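Local coordinates for Ketoacyl_synth_N domain-containing protein (Photorhabdus luminescens subsp. laumondii, PDB 6SMO) that probably acts as a ketosynthase-like, chain-length-factor-type subunit in polyketide assembly, paired with a ketosynthase chain and flanking a pocket that holds a polyketide-like molecule, at residues C[135-139]-C[152-156]; C[186-190]-C[218-222]; C[206-210]-C[357-363]. One frame throughout, in Å; residues are numbered along the deposited sequence.

Interaction 1: C[135-139]-C[152-156]; sequences PAALQ and SKTFS
Q139 and T154 carry this contact. The glutamine leaves the first turn of helix 137-146 as an extended chain beyond CG (chi2 -170°), and its amide is set obliquely against the threonine branch on the short strand. T154 presents its two branches to different neighbours. With OG1 beside the backbone N (chi1 -56°), the hydroxyl is directed to the amide oxygen of Q139. A hydrogen bond from T154 OG1 to Q139 OE1 is modelled at 2.3 Å, too short to be taken at face value, so the bond itself is doubtful. The methyl CG2 turns instead to the backbone that precedes the helix and rests 3.6 Å from P135 O.

A136, at the N-cap position, lies alongside the same threonine: its CB is against the hydroxyl, 3.7 Å from T154 OG1. One residue earlier, the pyrrolidine ring packs on the last residue of 152-156, with P135 CG 3.6 Å from S156 OG. The polar partners of that serine lie beyond the two segments, in N102 O and in S188 of the neighbouring PKS_KS subunit.

All touching residues are buried, partly because this subunit partner covers them: S429 of that chain donates to A136 O, and T154 and S156 make backbone hydrogen bonds to it. V129, A130, W133 and F134, just ahead of P135, line the pocket of the bound pentakis(oxidanylidene)dodecanal, and the A136 side chain is about 7 Å from this ligand. A pocket-flanking helix start held against an interface strand of the central sheet is consistent with the dimer core of thiolase-fold ketosynthases.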
ATOM      1  N   PRO C 135       1.698  -2.058  -5.739  1.00 34.27           N
ATOM      2  CA  PRO C 135       1.368  -0.671  -6.004  1.00 34.20           C
ATOM      3  C   PRO C 135       2.187   0.351  -5.202  1.00 34.32           C
ATOM      4  O   PRO C 135       2.468   1.387  -5.719  1.00 35.03           O
ATOM      5  CB  PRO C 135      -0.094  -0.593  -5.579  1.00 33.93           C
ATOM      6  CG  PRO C 135      -0.599  -1.977  -5.705  1.00 33.72           C
ATOM      7  CD  PRO C 135       0.563  -2.799  -5.233  1.00 33.84           C
ATOM      8  N   ALA C 136       2.670  -0.018  -4.016  1.00 34.10           N
ATOM      9  CA  ALA C 136       3.436   0.870  -3.112  1.00 33.89           C
ATOM     10  C   ALA C 136       4.916   0.970  -3.485  1.00 33.93           C
ATOM     11  O   ALA C 136       5.656   1.497  -2.689  1.00 33.88           O
ATOM     12  CB  ALA C 136       3.269   0.429  -1.692  1.00 33.99           C
ATOM     13  N   ALA C 137       5.252   0.385  -4.624  1.00 33.92           N
ATOM     14  CA  ALA C 137       6.606   0.391  -5.189  1.00 33.94           C
ATOM     15  C   ALA C 137       6.974   1.817  -5.565  1.00 33.72           C
ATOM     16  O   ALA C 137       8.083   2.214  -5.291  1.00 34.25           O
ATOM     17  CB  ALA C 137       6.602  -0.505  -6.391  1.00 34.03           C
ATOM     18  N   LEU C 138       6.025   2.551  -6.135  1.00 33.33           N
ATOM     19  CA  LEU C 138       6.285   3.918  -6.642  1.00 33.26           C
ATOM     20  C   LEU C 138       6.686   4.852  -5.510  1.00 33.34           C
ATOM     21  O   LEU C 138       7.653   5.560  -5.680  1.00 33.67           O
ATOM     22  CB  LEU C 138       5.037   4.428  -7.368  1.00 33.11           C
ATOM     23  CG  LEU C 138       5.167   5.752  -8.119  1.00 33.20           C
ATOM     24  CD1 LEU C 138       6.515   5.888  -8.782  1.00 33.38           C
ATOM     25  CD2 LEU C 138       4.077   5.900  -9.146  1.00 33.14           C
ATOM     26  N   GLN C 139       5.981   4.793  -4.390  1.00 33.04           N
ATOM     27  CA  GLN C 139       6.273   5.695  -3.258  1.00 33.12           C
ATOM     28  C   GLN C 139       7.676   5.421  -2.731  1.00 33.19           C
ATOM     29  O   GLN C 139       8.347   6.383  -2.448  1.00 33.84           O
ATOM     30  CB  GLN C 139       5.132   5.661  -2.238  1.00 32.75           C
ATOM     31  CG  GLN C 139       5.360   4.810  -1.002  1.00 32.66           C
ATOM     32  CD  GLN C 139       4.089   4.695  -0.232  1.00 32.54           C
ATOM     33  OE1 GLN C 139       3.237   3.914  -0.573  1.00 32.41           O
ATOM     34  NE2 GLN C 139       3.942   5.500   0.789  1.00 33.17           N
ATOM     35  N   SER C 152       3.841   8.878   3.894  1.00 31.95           N
ATOM     36  CA  SER C 152       3.704   8.503   2.461  1.00 31.88           C
ATOM     37  C   SER C 152       2.816   7.261   2.330  1.00 31.67           C
ATOM     38  O   SER C 152       3.203   6.204   2.867  1.00 32.15           O
ATOM     39  CB  SER C 152       5.058   8.281   1.838  1.00 32.30           C
ATOM     40  OG  SER C 152       5.800   9.490   1.798  1.00 32.71           O
ATOM     41  N   LYS C 153       1.703   7.374   1.599  1.00 31.27           N
ATOM     42  CA  LYS C 153       0.738   6.252   1.464  1.00 31.03           C
ATOM     43  C   LYS C 153       0.368   5.988   0.005  1.00 30.83           C
ATOM     44  O   LYS C 153       0.533   6.878  -0.824  1.00 30.73           O
ATOM     45  CB  LYS C 153      -0.563   6.567   2.207  1.00 31.08           C
ATOM     46  CG  LYS C 153      -0.401   6.989   3.655  1.00 31.48           C
ATOM     47  CD  LYS C 153       0.186   5.890   4.478  1.00 31.72           C
ATOM     48  CE  LYS C 153       1.256   6.372   5.422  1.00 32.16           C
ATOM     49  NZ  LYS C 153       2.355   5.387   5.480  1.00 32.39           N
ATOM     50  N   THR C 154      -0.088   4.766  -0.262  1.00 30.73           N
ATOM     51  CA  THR C 154      -0.552   4.332  -1.601  1.00 31.05           C
ATOM     52  C   THR C 154      -1.971   3.789  -1.442  1.00 31.42           C
ATOM     53  O   THR C 154      -2.209   3.045  -0.493  1.00 31.99           O
ATOM     54  CB  THR C 154       0.337   3.242  -2.209  1.00 30.83           C
ATOM     55  OG1 THR C 154       1.688   3.688  -2.258  1.00 31.30           O
ATOM     56  CG2 THR C 154      -0.093   2.861  -3.605  1.00 30.69           C
ATOM     57  N   PHE C 155      -2.865   4.164  -2.350  1.00 31.63           N
ATOM     58  CA  PHE C 155      -4.268   3.696  -2.332  1.00 31.70           C
ATOM     59  C   PHE C 155      -4.481   2.849  -3.579  1.00 32.46           C
ATOM     60  O   PHE C 155      -3.944   3.206  -4.616  1.00 32.73           O
ATOM     61  CB  PHE C 155      -5.221   4.888  -2.370  1.00 31.17           C
ATOM     62  CG  PHE C 155      -5.208   5.740  -1.132  1.00 31.03           C
ATOM     63  CD1 PHE C 155      -4.251   6.722  -0.959  1.00 30.91           C
ATOM     64  CD2 PHE C 155      -6.156   5.561  -0.143  1.00 30.98           C
ATOM     65  CE1 PHE C 155      -4.243   7.508   0.177  1.00 31.02           C
ATOM     66  CE2 PHE C 155      -6.148   6.349   0.993  1.00 31.10           C
ATOM     67  CZ  PHE C 155      -5.193   7.321   1.149  1.00 31.08           C
ATOM     68  N   SER C 156      -5.226   1.754  -3.449  1.00 33.48           N
ATOM     69  CA  SER C 156      -5.525   0.870  -4.601  1.00 34.48           C
ATOM     70  C   SER C 156      -7.039   0.729  -4.742  1.00 35.03           C
ATOM     71  O   SER C 156      -7.476  -0.204  -5.403  1.00 36.71           O
ATOM     72  CB  SER C 156      -4.863  -0.461  -4.440  1.00 34.98           C
ATOM     73  OG  SER C 156      -3.457  -0.319  -4.389  1.00 35.35           O
TER

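Interaction 2: C[186-190]-C[218-222]; sequences SEHLS and FSEGA
E220 OE2 accepts two hydrogen bonds from the 186-190 segment: a firm one of 2.7 Å from S190 OG to E220 OE2, and a weak one of 3.3 Å from L189 N to E220 OE2. They sit just past an antiparallel strand pairing in the thiolase-type central sheet, where strand 180-187 meets strand 218-229 and then runs into a loop. The serine hydroxyl reaches the carboxylate from above, 54° out of its plane. E220 CG lies between the backbone N and the carbonyl carbon (chi1 62°), and the extended chain beyond it carries the carboxylate to the backbone and side chains of H188-S190. There the H188 ring runs beside the glutamate, pointing the same way, with the ring and carboxylate planes 33° apart. The other oxygen, E220 OE1, has a weak bond from Y72 of helix 68-84, which probably restricts the rotation of the group.

Next to this site the backbones pair regularly. E187 and G221 form a hydrogen-bonded pair, with E187 N 2.9 Å from G221 O and G221 N 3.1 Å from E187 O. G221 has backbone angles that are readily taken up only by glycine.

S186 and A222 follow as a non-hydrogen-bonded pair, their side chains on one face of the sheet and covered by Y72. S186 OG is bonded to F69 O. E187, on the other face, is led away to S315 and C103 N. At the far end, L189 CD1 lies 4.3 Å from F218 CB.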
ATOM      1  N   SER C 186      -0.534   6.667 -11.217  1.00 34.39           N
ATOM      2  CA  SER C 186       0.128   6.064 -12.404  1.00 35.17           C
ATOM      3  C   SER C 186      -0.467   4.680 -12.684  1.00 35.54           C
ATOM      4  O   SER C 186      -0.848   3.994 -11.714  1.00 35.21           O
ATOM      5  CB  SER C 186       1.619   5.989 -12.208  1.00 35.31           C
ATOM      6  OG  SER C 186       2.252   5.461 -13.364  1.00 35.38           O
ATOM      7  N   GLU C 187      -0.482   4.287 -13.957  1.00 36.60           N
ATOM      8  CA  GLU C 187      -1.010   2.970 -14.388  1.00 37.68           C
ATOM      9  C   GLU C 187      -0.300   2.504 -15.663  1.00 38.93           C
ATOM     10  O   GLU C 187      -0.013   3.331 -16.526  1.00 38.64           O
ATOM     11  CB  GLU C 187      -2.493   3.081 -14.741  1.00 37.39           C
ATOM     12  CG  GLU C 187      -3.424   3.267 -13.561  1.00 37.09           C
ATOM     13  CD  GLU C 187      -3.610   2.077 -12.643  1.00 37.06           C
ATOM     14  OE1 GLU C 187      -4.218   2.248 -11.594  1.00 36.77           O
ATOM     15  OE2 GLU C 187      -3.137   0.995 -12.982  1.00 37.64           O
ATOM     16  N   HIS C 188      -0.027   1.204 -15.737  1.00 40.73           N
ATOM     17  CA  HIS C 188       0.488   0.487 -16.935  1.00 42.27           C
ATOM     18  C   HIS C 188      -0.466  -0.668 -17.261  1.00 43.53           C
ATOM     19  O   HIS C 188      -0.547  -1.610 -16.445  1.00 43.92           O
ATOM     20  CB  HIS C 188       1.924   0.002 -16.699  1.00 42.89           C
ATOM     21  CG  HIS C 188       2.509  -0.715 -17.871  1.00 43.98           C
ATOM     22  ND1 HIS C 188       3.042  -0.045 -18.955  1.00 44.71           N
ATOM     23  CD2 HIS C 188       2.641  -2.032 -18.136  1.00 44.61           C
ATOM     24  CE1 HIS C 188       3.481  -0.921 -19.837  1.00 45.05           C
ATOM     25  NE2 HIS C 188       3.247  -2.147 -19.358  1.00 44.99           N
ATOM     26  N   LEU C 189      -1.157  -0.592 -18.404  1.00 44.95           N
ATOM     27  CA  LEU C 189      -2.250  -1.526 -18.795  1.00 45.85           C
ATOM     28  C   LEU C 189      -1.863  -2.322 -20.051  1.00 47.56           C
ATOM     29  O   LEU C 189      -2.733  -3.055 -20.561  1.00 48.38           O
ATOM     30  CB  LEU C 189      -3.525  -0.714 -19.048  1.00 45.52           C
ATOM     31  CG  LEU C 189      -3.940   0.255 -17.940  1.00 44.85           C
ATOM     32  CD1 LEU C 189      -5.122   1.101 -18.381  1.00 44.83           C
ATOM     33  CD2 LEU C 189      -4.269  -0.487 -16.653  1.00 44.60           C
ATOM     34  N   SER C 190      -0.617  -2.199 -20.524  1.00 48.97           N
ATOM     35  CA  SER C 190      -0.148  -2.755 -21.823  1.00 50.49           C
ATOM     36  C   SER C 190       0.389  -4.185 -21.660  1.00 51.19           C
ATOM     37  O   SER C 190       0.696  -4.808 -22.697  1.00 52.24           O
ATOM     38  CB  SER C 190       0.885  -1.857 -22.455  1.00 50.74           C
ATOM     39  OG  SER C 190       0.306  -0.621 -22.843  1.00 50.97           O
ATOM     40  N   PHE C 218      -9.244   2.764 -23.314  1.00 49.90           N
ATOM     41  CA  PHE C 218      -8.385   2.919 -22.110  1.00 48.56           C
ATOM     42  C   PHE C 218      -7.047   3.541 -22.521  1.00 47.91           C
ATOM     43  O   PHE C 218      -6.626   3.359 -23.683  1.00 48.47           O
ATOM     44  CB  PHE C 218      -8.153   1.570 -21.424  1.00 48.19           C
ATOM     45  CG  PHE C 218      -9.409   0.824 -21.052  1.00 48.62           C
ATOM     46  CD1 PHE C 218     -10.001   1.005 -19.812  1.00 48.31           C
ATOM     47  CD2 PHE C 218      -9.997  -0.063 -21.941  1.00 48.97           C
ATOM     48  CE1 PHE C 218     -11.155   0.318 -19.469  1.00 48.74           C
ATOM     49  CE2 PHE C 218     -11.151  -0.751 -21.597  1.00 49.57           C
ATOM     50  CZ  PHE C 218     -11.728  -0.559 -20.362  1.00 49.50           C
ATOM     51  N   SER C 219      -6.411   4.260 -21.598  1.00 46.53           N
ATOM     52  CA  SER C 219      -5.089   4.885 -21.847  1.00 46.04           C
ATOM     53  C   SER C 219      -4.224   4.741 -20.596  1.00 45.53           C
ATOM     54  O   SER C 219      -4.739   4.924 -19.499  1.00 45.35           O
ATOM     55  CB  SER C 219      -5.229   6.324 -22.209  1.00 45.74           C
ATOM     56  OG  SER C 219      -6.029   6.477 -23.362  1.00 46.22           O
ATOM     57  N   GLU C 220      -2.943   4.441 -20.776  1.00 45.43           N
ATOM     58  CA  GLU C 220      -2.009   4.325 -19.632  1.00 44.70           C
ATOM     59  C   GLU C 220      -1.234   5.635 -19.489  1.00 43.50           C
ATOM     60  O   GLU C 220      -1.383   6.519 -20.325  1.00 44.04           O
ATOM     61  CB  GLU C 220      -1.050   3.158 -19.849  1.00 45.64           C
ATOM     62  CG  GLU C 220      -0.166   3.318 -21.067  1.00 46.77           C
ATOM     63  CD  GLU C 220       0.765   2.144 -21.290  1.00 47.94           C
ATOM     64  OE1 GLU C 220       1.765   2.294 -22.011  1.00 49.25           O
ATOM     65  OE2 GLU C 220       0.473   1.070 -20.764  1.00 48.22           O
ATOM     66  N   GLY C 221      -0.448   5.743 -18.430  1.00 41.62           N
ATOM     67  CA  GLY C 221       0.380   6.937 -18.175  1.00 40.86           C
ATOM     68  C   GLY C 221       0.412   7.293 -16.701  1.00 39.58           C
ATOM     69  O   GLY C 221       0.247   6.380 -15.867  1.00 39.04           O
ATOM     70  N   ALA C 222       0.611   8.577 -16.389  1.00 38.80           N
ATOM     71  CA  ALA C 222       0.743   9.100 -15.010  1.00 37.85           C
ATOM     72  C   ALA C 222       0.406  10.594 -14.972  1.00 37.14           C
ATOM     73  O   ALA C 222       0.526  11.267 -16.016  1.00 37.67           O
ATOM     74  CB  ALA C 222       2.138   8.839 -14.497  1.00 37.55           C
TER

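Interaction 3: C[206-210]-C[357-363]; sequences HSEVF and FSNQGHV
F210 projects its ring into the bend formed by 357-363, the loop joining strands 351-356 and 362-369 in the C-terminal half of this thiolase-type fold. With CG beside the backbone N (chi1 -71°), CB directs the ring against the F357 ring and the backbone of S358-H362. From CG onward one face lies on F357, F210 CE1 being 3.5 Å from F357 CD1. The rings form an offset stack, centroids 3.9 Å apart and planes at 17°. Along one edge, CD2 and CE2 meet S358 O near the ring plane, with F210 CE2 3.3 Å from S358 O. The tip, F210 CZ, is 3.3 Å from F357 CD1 and meets H362 O at the edge and, farther off, the V363 methyl CG2. V209 CG1 covers the opposite face, so the ring is sandwiched.

V209 also extends CG2 to the loop, 3.6 Å from Q360 O and next to G361, whose backbone angles suit glycine. At the other end of the segment S207 OG donates to N359 O over 2.6 Å, while F210 N makes a weak bond back to that hydroxyl. The N359 amide oxygen, resting against S207, is bonded to Y283.

The loop is braced internally by an ST motif, S358 OG accepting from G361 N and H362 N. It probably corresponds in position to the glycine-rich gating loop of ketosynthases, although only G361 is a glycine here. H362 NE2 continues to V184 O of the neighbouring PKS_KS subunit, and H362 ND1 lies 2.8 Å from S358 OG, either atom being able to donate.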
ATOM      1  N   HIS C 206     -21.541  -3.722 -16.111  1.00 68.70           N
ATOM      2  CA  HIS C 206     -22.322  -2.541 -15.654  1.00 66.18           C
ATOM      3  C   HIS C 206     -22.132  -2.364 -14.143  1.00 62.31           C
ATOM      4  O   HIS C 206     -21.812  -3.363 -13.467  1.00 61.62           O
ATOM      5  CB  HIS C 206     -23.804  -2.698 -16.034  1.00 67.89           C
ATOM      6  CG  HIS C 206     -24.603  -3.493 -15.055  1.00 69.64           C
ATOM      7  ND1 HIS C 206     -24.492  -4.867 -14.949  1.00 70.67           N
ATOM      8  CD2 HIS C 206     -25.522  -3.115 -14.140  1.00 70.10           C
ATOM      9  CE1 HIS C 206     -25.308  -5.300 -14.009  1.00 70.80           C
ATOM     10  NE2 HIS C 206     -25.952  -4.245 -13.497  1.00 70.75           N
ATOM     11  N   SER C 207     -22.319  -1.139 -13.644  1.00 58.88           N
ATOM     12  CA  SER C 207     -22.300  -0.792 -12.198  1.00 57.55           C
ATOM     13  C   SER C 207     -23.704  -0.986 -11.616  1.00 57.22           C
ATOM     14  O   SER C 207     -24.660  -0.422 -12.183  1.00 56.27           O
ATOM     15  CB  SER C 207     -21.795   0.613 -11.979  1.00 56.60           C
ATOM     16  OG  SER C 207     -21.868   0.974 -10.607  1.00 55.43           O
ATOM     17  N   GLU C 208     -23.816  -1.759 -10.530  1.00 57.56           N
ATOM     18  CA  GLU C 208     -25.099  -2.072  -9.842  1.00 58.31           C
ATOM     19  C   GLU C 208     -25.686  -0.796  -9.228  1.00 57.10           C
ATOM     20  O   GLU C 208     -26.924  -0.726  -9.099  1.00 58.35           O
ATOM     21  CB  GLU C 208     -24.886  -3.143  -8.769  1.00 60.21           C
ATOM     22  CG  GLU C 208     -24.546  -4.511  -9.335  1.00 62.38           C
ATOM     23  CD  GLU C 208     -24.235  -5.572  -8.293  1.00 64.08           C
ATOM     24  OE1 GLU C 208     -23.311  -6.375  -8.529  1.00 65.72           O
ATOM     25  OE2 GLU C 208     -24.920  -5.594  -7.249  1.00 65.52           O
ATOM     26  N   VAL C 209     -24.832   0.169  -8.865  1.00 54.88           N
ATOM     27  CA  VAL C 209     -25.229   1.459  -8.222  1.00 54.55           C
ATOM     28  C   VAL C 209     -25.574   2.483  -9.310  1.00 54.05           C
ATOM     29  O   VAL C 209     -26.675   3.059  -9.240  1.00 53.41           O
ATOM     30  CB  VAL C 209     -24.124   1.984  -7.284  1.00 54.12           C
ATOM     31  CG1 VAL C 209     -24.518   3.295  -6.617  1.00 54.15           C
ATOM     32  CG2 VAL C 209     -23.739   0.952  -6.233  1.00 54.15           C
ATOM     33  N   PHE C 210     -24.671   2.697 -10.275  1.00 53.39           N
ATOM     34  CA  PHE C 210     -24.721   3.823 -11.249  1.00 53.58           C
ATOM     35  C   PHE C 210     -25.491   3.411 -12.511  1.00 55.16           C
ATOM     36  O   PHE C 210     -26.434   4.141 -12.883  1.00 56.48           O
ATOM     37  CB  PHE C 210     -23.305   4.327 -11.541  1.00 52.58           C
ATOM     38  CG  PHE C 210     -22.688   5.064 -10.380  1.00 51.54           C
ATOM     39  CD1 PHE C 210     -23.141   6.325 -10.024  1.00 51.35           C
ATOM     40  CD2 PHE C 210     -21.678   4.490  -9.623  1.00 50.84           C
ATOM     41  CE1 PHE C 210     -22.589   7.002  -8.948  1.00 50.57           C
ATOM     42  CE2 PHE C 210     -21.125   5.170  -8.547  1.00 50.40           C
ATOM     43  CZ  PHE C 210     -21.583   6.423  -8.209  1.00 50.06           C
ATOM     44  N   PHE C 357     -16.270   8.492  -9.583  1.00 41.30           N
ATOM     45  CA  PHE C 357     -16.863   7.401  -8.764  1.00 41.33           C
ATOM     46  C   PHE C 357     -16.564   6.040  -9.400  1.00 40.93           C
ATOM     47  O   PHE C 357     -16.297   5.969 -10.616  1.00 42.24           O
ATOM     48  CB  PHE C 357     -18.360   7.632  -8.535  1.00 42.02           C
ATOM     49  CG  PHE C 357     -19.157   8.154  -9.702  1.00 42.39           C
ATOM     50  CD1 PHE C 357     -19.618   7.295 -10.689  1.00 42.66           C
ATOM     51  CD2 PHE C 357     -19.502   9.495  -9.782  1.00 42.90           C
ATOM     52  CE1 PHE C 357     -20.377   7.774 -11.747  1.00 43.59           C
ATOM     53  CE2 PHE C 357     -20.260   9.971 -10.841  1.00 43.63           C
ATOM     54  CZ  PHE C 357     -20.695   9.110 -11.821  1.00 43.93           C
ATOM     55  N   SER C 358     -16.607   4.995  -8.570  1.00 39.04           N
ATOM     56  CA  SER C 358     -16.185   3.607  -8.892  1.00 39.01           C
ATOM     57  C   SER C 358     -17.396   2.763  -9.302  1.00 39.64           C
ATOM     58  O   SER C 358     -18.532   3.272  -9.227  1.00 39.75           O
ATOM     59  CB  SER C 358     -15.470   2.987  -7.722  1.00 38.37           C
ATOM     60  OG  SER C 358     -16.379   2.706  -6.669  1.00 38.01           O
ATOM     61  N   ASN C 359     -17.143   1.515  -9.706  1.00 40.05           N
ATOM     62  CA  ASN C 359     -18.172   0.514 -10.091  1.00 40.94           C
ATOM     63  C   ASN C 359     -18.930   0.057  -8.838  1.00 41.50           C
ATOM     64  O   ASN C 359     -20.164  -0.101  -8.923  1.00 42.13           O
ATOM     65  CB  ASN C 359     -17.544  -0.677 -10.820  1.00 41.40           C
ATOM     66  CG  ASN C 359     -18.568  -1.572 -11.484  1.00 42.13           C
ATOM     67  OD1 ASN C 359     -19.111  -1.231 -12.532  1.00 43.62           O
ATOM     68  ND2 ASN C 359     -18.830  -2.724 -10.887  1.00 42.28           N
ATOM     69  N   GLN C 360     -18.216  -0.143  -7.725  1.00 42.12           N
ATOM     70  CA  GLN C 360     -18.767  -0.675  -6.446  1.00 42.79           C
ATOM     71  C   GLN C 360     -19.653   0.382  -5.772  1.00 42.54           C
ATOM     72  O   GLN C 360     -20.551  -0.017  -5.001  1.00 42.21           O
ATOM     73  CB  GLN C 360     -17.635  -1.130  -5.523  1.00 43.40           C
ATOM     74  CG  GLN C 360     -16.921  -2.384  -6.012  1.00 44.29           C
ATOM     75  CD  GLN C 360     -17.790  -3.613  -5.921  1.00 45.53           C
ATOM     76  OE1 GLN C 360     -18.162  -4.209  -6.930  1.00 46.55           O
ATOM     77  NE2 GLN C 360     -18.131  -3.999  -4.702  1.00 46.36           N
ATOM     78  N   GLY C 361     -19.399   1.671  -6.034  1.00 41.89           N
ATOM     79  CA  GLY C 361     -20.310   2.780  -5.682  1.00 41.35           C
ATOM     80  C   GLY C 361     -19.675   3.836  -4.790  1.00 40.15           C
ATOM     81  O   GLY C 361     -20.368   4.305  -3.868  1.00 40.52           O
ATOM     82  N   HIS C 362     -18.424   4.225  -5.059  1.00 38.96           N
ATOM     83  CA  HIS C 362     -17.737   5.365  -4.389  1.00 38.30           C
ATOM     84  C   HIS C 362     -18.334   6.682  -4.894  1.00 38.58           C
ATOM     85  O   HIS C 362     -19.025   6.656  -5.925  1.00 39.35           O
ATOM     86  CB  HIS C 362     -16.219   5.325  -4.625  1.00 37.56           C
ATOM     87  CG  HIS C 362     -15.489   4.373  -3.740  1.00 36.81           C
ATOM     88  ND1 HIS C 362     -15.359   3.033  -4.045  1.00 36.73           N
ATOM     89  CD2 HIS C 362     -14.843   4.561  -2.569  1.00 36.31           C
ATOM     90  CE1 HIS C 362     -14.670   2.434  -3.096  1.00 36.52           C
ATOM     91  NE2 HIS C 362     -14.343   3.349  -2.179  1.00 36.22           N
ATOM     92  N   VAL C 363     -18.093   7.780  -4.170  1.00 38.60           N
ATOM     93  CA  VAL C 363     -18.370   9.178  -4.620  1.00 39.20           C
ATOM     94  C   VAL C 363     -17.229  10.065  -4.108  1.00 39.04           C
ATOM     95  O   VAL C 363     -17.217  10.373  -2.899  1.00 39.38           O
ATOM     96  CB  VAL C 363     -19.742   9.695  -4.139  1.00 39.72           C
ATOM     97  CG1 VAL C 363     -19.942  11.166  -4.478  1.00 39.99           C
ATOM     98  CG2 VAL C 363     -20.892   8.867  -4.694  1.00 40.08           C
TER

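In the fold
The three contacts all reach one large mixed sheet, but at different places. Interactions 1 and 2 have centres 16 Å apart and touch directly, L138 CD2 packing 3.9 Å from S186 CB; strand 96-101 lies between their strands 154-155 and 180-187. Interaction 3 is more distant, its centre about 23 Å from interaction 1 and 21 Å from interaction 2. Along the chain interaction 1 closes before the others open, whereas interactions 2 and 3 cross, because 206-210 falls between 186-190 and 218-222. Interaction 3 joins the N-terminal half to the loop leading into strand 362-369, while interactions 1 and 3 both border the partner ketosynthase-type subunit.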